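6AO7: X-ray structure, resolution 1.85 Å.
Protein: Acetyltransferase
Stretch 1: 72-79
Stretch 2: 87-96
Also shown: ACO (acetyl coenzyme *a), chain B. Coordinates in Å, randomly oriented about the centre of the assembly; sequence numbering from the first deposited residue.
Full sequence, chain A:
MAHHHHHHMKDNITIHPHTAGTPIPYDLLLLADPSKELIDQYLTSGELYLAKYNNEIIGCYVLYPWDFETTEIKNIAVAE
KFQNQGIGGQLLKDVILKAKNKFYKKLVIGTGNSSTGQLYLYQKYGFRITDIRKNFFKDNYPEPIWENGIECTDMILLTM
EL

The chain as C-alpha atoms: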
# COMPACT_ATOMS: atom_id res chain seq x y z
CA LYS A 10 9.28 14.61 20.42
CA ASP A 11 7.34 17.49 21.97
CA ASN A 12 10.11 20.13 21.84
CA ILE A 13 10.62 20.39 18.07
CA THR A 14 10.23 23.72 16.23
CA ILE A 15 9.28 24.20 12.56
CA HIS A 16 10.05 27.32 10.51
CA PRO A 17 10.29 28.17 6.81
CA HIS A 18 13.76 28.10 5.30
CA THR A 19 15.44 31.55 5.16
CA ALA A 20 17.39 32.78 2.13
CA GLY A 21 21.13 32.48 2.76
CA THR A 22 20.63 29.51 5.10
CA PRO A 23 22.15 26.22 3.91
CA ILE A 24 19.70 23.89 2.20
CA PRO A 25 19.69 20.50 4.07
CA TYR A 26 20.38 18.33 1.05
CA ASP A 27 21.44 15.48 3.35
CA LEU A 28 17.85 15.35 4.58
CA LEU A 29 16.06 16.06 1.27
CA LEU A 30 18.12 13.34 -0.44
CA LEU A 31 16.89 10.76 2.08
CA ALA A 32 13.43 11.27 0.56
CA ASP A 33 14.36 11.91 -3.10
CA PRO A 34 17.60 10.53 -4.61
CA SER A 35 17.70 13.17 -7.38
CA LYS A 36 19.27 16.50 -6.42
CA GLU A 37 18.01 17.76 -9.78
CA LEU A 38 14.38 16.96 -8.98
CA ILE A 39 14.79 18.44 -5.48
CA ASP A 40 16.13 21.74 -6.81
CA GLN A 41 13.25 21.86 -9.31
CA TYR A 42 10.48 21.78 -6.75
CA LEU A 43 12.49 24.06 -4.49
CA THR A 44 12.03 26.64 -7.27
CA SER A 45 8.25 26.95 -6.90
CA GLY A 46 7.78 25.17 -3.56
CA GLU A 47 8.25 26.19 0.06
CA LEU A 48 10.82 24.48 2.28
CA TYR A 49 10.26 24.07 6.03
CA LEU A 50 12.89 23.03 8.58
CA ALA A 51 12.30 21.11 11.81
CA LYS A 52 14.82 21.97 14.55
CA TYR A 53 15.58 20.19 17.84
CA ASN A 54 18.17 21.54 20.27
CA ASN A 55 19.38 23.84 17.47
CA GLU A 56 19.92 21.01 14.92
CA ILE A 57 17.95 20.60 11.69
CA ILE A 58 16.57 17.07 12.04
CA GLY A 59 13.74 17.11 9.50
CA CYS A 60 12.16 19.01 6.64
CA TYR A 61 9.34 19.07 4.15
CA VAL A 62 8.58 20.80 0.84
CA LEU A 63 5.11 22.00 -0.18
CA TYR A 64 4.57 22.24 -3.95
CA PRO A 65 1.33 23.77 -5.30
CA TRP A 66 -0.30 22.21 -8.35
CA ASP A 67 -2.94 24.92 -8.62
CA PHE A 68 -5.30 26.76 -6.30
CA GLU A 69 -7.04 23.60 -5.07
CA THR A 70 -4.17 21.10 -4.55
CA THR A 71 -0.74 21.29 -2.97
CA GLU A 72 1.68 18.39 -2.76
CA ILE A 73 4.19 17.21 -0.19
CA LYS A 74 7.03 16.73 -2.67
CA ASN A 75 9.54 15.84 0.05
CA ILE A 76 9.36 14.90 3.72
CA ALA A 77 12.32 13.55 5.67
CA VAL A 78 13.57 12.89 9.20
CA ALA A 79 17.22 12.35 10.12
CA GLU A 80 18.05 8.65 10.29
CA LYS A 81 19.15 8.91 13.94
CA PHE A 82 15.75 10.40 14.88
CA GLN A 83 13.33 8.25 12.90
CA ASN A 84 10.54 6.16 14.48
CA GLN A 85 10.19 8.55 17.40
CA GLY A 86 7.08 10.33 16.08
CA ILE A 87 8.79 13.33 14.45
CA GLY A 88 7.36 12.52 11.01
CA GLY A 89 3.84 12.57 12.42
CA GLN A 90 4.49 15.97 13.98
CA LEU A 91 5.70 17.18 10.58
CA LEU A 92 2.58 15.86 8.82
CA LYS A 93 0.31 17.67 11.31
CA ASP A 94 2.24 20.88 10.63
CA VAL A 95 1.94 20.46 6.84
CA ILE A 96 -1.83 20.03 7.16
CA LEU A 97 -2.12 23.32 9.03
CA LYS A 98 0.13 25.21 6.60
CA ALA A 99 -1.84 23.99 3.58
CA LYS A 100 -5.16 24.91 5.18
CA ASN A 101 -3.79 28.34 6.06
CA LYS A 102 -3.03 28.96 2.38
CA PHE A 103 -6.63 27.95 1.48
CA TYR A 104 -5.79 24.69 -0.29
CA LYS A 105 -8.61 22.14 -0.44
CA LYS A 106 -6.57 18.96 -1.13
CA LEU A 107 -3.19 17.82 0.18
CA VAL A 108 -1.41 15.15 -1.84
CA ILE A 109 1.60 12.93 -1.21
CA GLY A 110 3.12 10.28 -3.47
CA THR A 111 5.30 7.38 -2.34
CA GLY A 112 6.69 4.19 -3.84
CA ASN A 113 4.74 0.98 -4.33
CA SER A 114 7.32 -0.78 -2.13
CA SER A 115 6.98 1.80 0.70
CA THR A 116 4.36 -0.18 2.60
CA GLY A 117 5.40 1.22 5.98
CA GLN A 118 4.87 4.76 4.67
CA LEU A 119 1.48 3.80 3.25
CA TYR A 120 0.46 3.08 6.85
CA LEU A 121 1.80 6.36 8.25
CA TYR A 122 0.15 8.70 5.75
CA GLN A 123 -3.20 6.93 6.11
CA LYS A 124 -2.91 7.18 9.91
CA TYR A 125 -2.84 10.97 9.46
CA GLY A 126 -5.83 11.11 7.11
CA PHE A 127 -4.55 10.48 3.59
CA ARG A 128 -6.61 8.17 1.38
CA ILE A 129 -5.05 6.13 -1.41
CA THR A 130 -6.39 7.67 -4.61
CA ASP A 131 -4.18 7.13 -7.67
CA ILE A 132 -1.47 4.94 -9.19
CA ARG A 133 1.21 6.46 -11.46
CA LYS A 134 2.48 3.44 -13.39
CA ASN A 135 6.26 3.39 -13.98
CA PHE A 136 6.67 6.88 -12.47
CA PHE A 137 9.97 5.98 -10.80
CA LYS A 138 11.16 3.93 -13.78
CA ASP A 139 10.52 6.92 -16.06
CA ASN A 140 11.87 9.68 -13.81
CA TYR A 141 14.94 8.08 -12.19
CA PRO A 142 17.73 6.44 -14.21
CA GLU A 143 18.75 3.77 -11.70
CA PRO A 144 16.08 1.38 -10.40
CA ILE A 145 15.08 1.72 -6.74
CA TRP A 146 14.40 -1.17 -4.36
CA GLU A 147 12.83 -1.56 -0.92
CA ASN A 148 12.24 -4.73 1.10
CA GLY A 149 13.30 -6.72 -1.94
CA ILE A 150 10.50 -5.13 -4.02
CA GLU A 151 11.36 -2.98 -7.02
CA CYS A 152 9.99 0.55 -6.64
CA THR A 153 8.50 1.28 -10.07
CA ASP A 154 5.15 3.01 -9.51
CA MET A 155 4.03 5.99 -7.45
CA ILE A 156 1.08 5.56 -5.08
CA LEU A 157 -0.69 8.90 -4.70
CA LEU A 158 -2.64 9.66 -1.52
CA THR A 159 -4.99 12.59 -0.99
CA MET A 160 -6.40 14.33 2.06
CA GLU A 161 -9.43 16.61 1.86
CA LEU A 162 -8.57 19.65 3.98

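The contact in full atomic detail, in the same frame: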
# COMPACT_ATOMS: atom_id res chain seq x y z
N GLU A 72 1.07 19.70 -2.87
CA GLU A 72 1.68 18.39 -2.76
C GLU A 72 2.87 18.45 -1.81
O GLU A 72 3.64 19.41 -1.82
CB GLU A 72 2.12 17.87 -4.15
CG GLU A 72 2.94 16.57 -4.12
CD GLU A 72 3.37 16.09 -5.51
OE1 GLU A 72 3.24 16.87 -6.48
OE2 GLU A 72 3.84 14.94 -5.64
N ILE A 73 2.98 17.43 -0.96
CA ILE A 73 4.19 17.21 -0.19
C ILE A 73 5.17 16.53 -1.14
O ILE A 73 5.09 15.31 -1.33
CB ILE A 73 3.93 16.36 1.05
CG1 ILE A 73 2.79 16.97 1.88
CG2 ILE A 73 5.24 16.18 1.86
CD1 ILE A 73 2.39 16.10 3.06
N LYS A 74 6.06 17.30 -1.75
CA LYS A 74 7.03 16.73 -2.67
C LYS A 74 8.18 16.04 -1.95
O LYS A 74 8.88 15.22 -2.55
CB LYS A 74 7.61 17.80 -3.60
CG LYS A 74 6.85 18.06 -4.92
CD LYS A 74 7.01 16.92 -5.93
CE LYS A 74 6.78 17.41 -7.37
NZ LYS A 74 6.78 16.30 -8.37
N ASN A 75 8.39 16.37 -0.68
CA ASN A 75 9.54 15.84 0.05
C ASN A 75 9.24 15.95 1.54
O ASN A 75 8.76 16.98 2.00
CB ASN A 75 10.81 16.62 -0.30
CG ASN A 75 12.07 15.93 0.19
OD1 ASN A 75 12.27 15.76 1.39
ND2 ASN A 75 12.95 15.57 -0.75
N ILE A 76 9.45 14.86 2.27
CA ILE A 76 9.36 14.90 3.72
C ILE A 76 10.40 13.92 4.27
O ILE A 76 10.47 12.77 3.83
CB ILE A 76 7.94 14.57 4.24
CG1 ILE A 76 7.89 14.73 5.76
CG2 ILE A 76 7.49 13.16 3.83
CD1 ILE A 76 6.52 14.40 6.36
N ALA A 77 11.22 14.39 5.20
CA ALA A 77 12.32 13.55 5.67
C ALA A 77 12.63 13.83 7.14
O ALA A 77 12.47 14.95 7.62
CB ALA A 77 13.59 13.77 4.83
N VAL A 78 13.10 12.79 7.83
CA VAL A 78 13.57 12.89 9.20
C VAL A 78 14.93 12.23 9.27
O VAL A 78 15.12 11.14 8.72
CB VAL A 78 12.58 12.22 10.18
CG1 VAL A 78 13.19 12.10 11.56
CG2 VAL A 78 11.28 13.00 10.21
N ALA A 79 15.87 12.89 9.95
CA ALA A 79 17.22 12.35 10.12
C ALA A 79 17.16 10.89 10.56
O ALA A 79 16.34 10.51 11.39
CB ALA A 79 17.99 13.17 11.16
N ILE A 87 8.55 12.01 15.03
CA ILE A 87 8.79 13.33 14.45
C ILE A 87 8.06 13.48 13.11
O ILE A 87 7.51 14.55 12.81
CB ILE A 87 10.30 13.60 14.30
CG1 ILE A 87 10.98 13.56 15.66
CG2 ILE A 87 10.53 14.96 13.63
CD1 ILE A 87 12.48 13.67 15.60
N GLY A 88 8.06 12.43 12.29
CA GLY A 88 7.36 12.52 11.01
C GLY A 88 5.89 12.87 11.17
O GLY A 88 5.35 13.69 10.43
N GLY A 89 5.23 12.25 12.15
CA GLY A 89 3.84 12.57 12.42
C GLY A 89 3.64 14.03 12.82
O GLY A 89 2.67 14.67 12.40
N GLN A 90 4.55 14.56 13.64
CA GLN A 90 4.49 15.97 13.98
C GLN A 90 4.64 16.83 12.73
O GLN A 90 3.93 17.83 12.57
CB GLN A 90 5.57 16.32 15.01
CG GLN A 90 5.29 15.76 16.39
CD GLN A 90 3.90 16.11 16.89
OE1 GLN A 90 3.07 15.23 17.14
NE2 GLN A 90 3.63 17.41 17.03
N LEU A 91 5.55 16.45 11.83
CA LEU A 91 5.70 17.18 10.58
C LEU A 91 4.41 17.15 9.76
O LEU A 91 3.96 18.18 9.25
CB LEU A 91 6.87 16.62 9.76
CG LEU A 91 8.30 16.84 10.29
CD1 LEU A 91 9.32 16.37 9.27
CD2 LEU A 91 8.52 18.29 10.61
N LEU A 92 3.79 15.97 9.64
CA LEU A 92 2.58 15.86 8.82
C LEU A 92 1.45 16.74 9.36
O LEU A 92 0.74 17.39 8.59
CB LEU A 92 2.13 14.40 8.72
CG LEU A 92 3.03 13.50 7.86
CD1 LEU A 92 2.66 12.04 8.06
CD2 LEU A 92 2.87 13.89 6.39
N LYS A 93 1.28 16.77 10.69
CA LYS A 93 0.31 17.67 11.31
C LYS A 93 0.60 19.13 10.96
O LYS A 93 -0.32 19.92 10.74
CB LYS A 93 0.34 17.50 12.83
N ASP A 94 1.89 19.50 10.95
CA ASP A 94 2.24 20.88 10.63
C ASP A 94 1.96 21.20 9.17
O ASP A 94 1.49 22.29 8.85
CB ASP A 94 3.70 21.14 10.98
CG ASP A 94 4.04 22.61 11.00
OD1 ASP A 94 3.71 23.26 12.00
OD2 ASP A 94 4.62 23.11 10.01
N VAL A 95 2.23 20.25 8.26
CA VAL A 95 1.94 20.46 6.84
C VAL A 95 0.46 20.72 6.64
O VAL A 95 0.07 21.61 5.87
CB VAL A 95 2.39 19.26 5.99
CG1 VAL A 95 2.01 19.50 4.52
CG2 VAL A 95 3.85 19.02 6.13
N ILE A 96 -0.38 19.91 7.29
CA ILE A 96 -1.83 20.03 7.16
C ILE A 96 -2.29 21.42 7.55
O ILE A 96 -3.15 22.02 6.89
CB ILE A 96 -2.53 18.95 8.01
CG1 ILE A 96 -2.27 17.55 7.45
CG2 ILE A 96 -4.02 19.25 8.12
CD1 ILE A 96 -2.72 16.41 8.38
N1A ACO B . 4.77 -1.14 8.64
C2A ACO B . 4.12 0.03 8.76
N3A ACO B . 4.31 1.00 9.66
C4A ACO B . 5.27 0.67 10.53
C5A ACO B . 6.01 -0.51 10.55
C6A ACO B . 5.73 -1.45 9.53
N6A ACO B . 6.36 -2.62 9.41
N7A ACO B . 6.87 -0.53 11.63
C8A ACO B . 6.65 0.62 12.23
N9A ACO B . 5.70 1.39 11.62
C1B ACO B . 5.17 2.69 12.05
C2B ACO B . 5.60 3.17 13.42
O2B ACO B . 4.93 2.49 14.47
C3B ACO B . 5.13 4.62 13.32
O3B ACO B . 3.70 4.72 13.47
P3B ACO B . 2.91 5.01 14.84
O7A ACO B . 3.12 3.76 15.72
O8A ACO B . 3.50 6.33 15.41
O9A ACO B . 1.46 5.20 14.49
C4B ACO B . 5.34 4.97 11.84
O4B ACO B . 5.61 3.71 11.17
C5B ACO B . 6.43 5.98 11.60
O5B ACO B . 6.04 7.12 12.40
P1A ACO B . 7.09 8.35 12.78
O1A ACO B . 8.04 8.03 13.86
O2A ACO B . 6.20 9.54 13.12
O3A ACO B . 7.85 8.53 11.38
P2A ACO B . 9.27 9.14 11.02
O4A ACO B . 9.61 10.04 12.14
O5A ACO B . 10.26 7.99 10.87
O6A ACO B . 9.13 9.85 9.60
CBP ACO B . 9.63 9.36 7.29
CCP ACO B . 8.69 9.11 8.46
CDP ACO B . 9.56 10.85 6.92
CEP ACO B . 9.14 8.51 6.09
CAP ACO B . 11.08 9.00 7.69
OAP ACO B . 11.15 7.66 8.15
C9P ACO B . 12.14 9.28 6.64
O9P ACO B . 12.61 10.41 6.52
N8P ACO B . 12.47 8.28 5.83
C7P ACO B . 13.39 8.45 4.72
C6P ACO B . 12.90 9.48 3.71
C5P ACO B . 11.56 9.11 3.11
O5P ACO B . 11.30 7.96 2.79
N4P ACO B . 10.68 10.10 2.96
C3P ACO B . 9.37 9.94 2.36
C2P ACO B . 9.45 9.69 0.87
S1P ACO B . 7.95 10.09 -0.11
C ACO B . 8.14 11.86 -0.21
O ACO B . 9.03 12.45 0.33
CH3 ACO B . 7.04 12.52 -1.00

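Residues 72-78 form a β-strand that runs against the helix of residues 87-96. The two axes approach to 8.7 Å, and their N-to-C directions make an angle of 147°, so the elements run roughly antiparallel. The end of the strand therefore lies beside the start of the helix: V78 CA is 6.5 Å from G88 CA, whereas I73 CA and V95 CA, toward the other ends, are 8.1 Å apart. Within the helix, i to i+4 hydrogen bonds run from L91 N to I87 O (2.9 Å) through I96 N to L92 O (3.0 Å). No hydrogen bond crosses between the stretches, and the 346 Å² buried between them is held by apolar packing.

I73, I76 and V78 direct their CA-to-CB bonds toward the helix and provide most of the strand's contact. At the V95 end, I73 CD1 lies 3.7 Å from V95 CG1 and 4.0 Å from L92 CD2. In the middle, the fully extended side chain of I76 (chi1 and chi2 both t) carries CD1 to 3.7 Å from L92 CD2 and 4.1 Å from L91 CB. L92 thus touches both isoleucines; its CA-to-CB bond points sideways, but the end of its side chain comes nearer the strand. At the other end, V78 CG2 is 4.0 Å from both I87 CG2 and L91 CD1. These aliphatic contacts are at van der Waals distance, with shape and the burial of hydrocarbon surface taking the place of directional bonds. A77 points its CB away from the helix, yet its carbonyl still meets the leucine, with A77 O 3.8 Å from L91 CD1.

Where the CA traces come closest, V78 CG2 lies 3.9 Å from G88 N. The lack of a side chain matters for the ligand: an ideal CB on G88 would lie 2.2 Å from ACO O6A.

Acetyl coenzyme A, the acetyl donor expected of an acetyltransferase, links the two backbones where they do not bond each other. On the strand, I76 N donates to the acetyl oxygen ACO O (3.1 Å), I76 O accepts from ACO N4P (2.8 Å), and V78 N donates to ACO O9P (2.8 Å), an alternation resembling the pairing of a neighbouring strand. At the start of the helix, G88 N and G89 N, whose amides precede the first i to i+4 bond, donate instead to the phosphate oxygens ACO O4A (2.9 Å) and ACO O2A (3.0 Å).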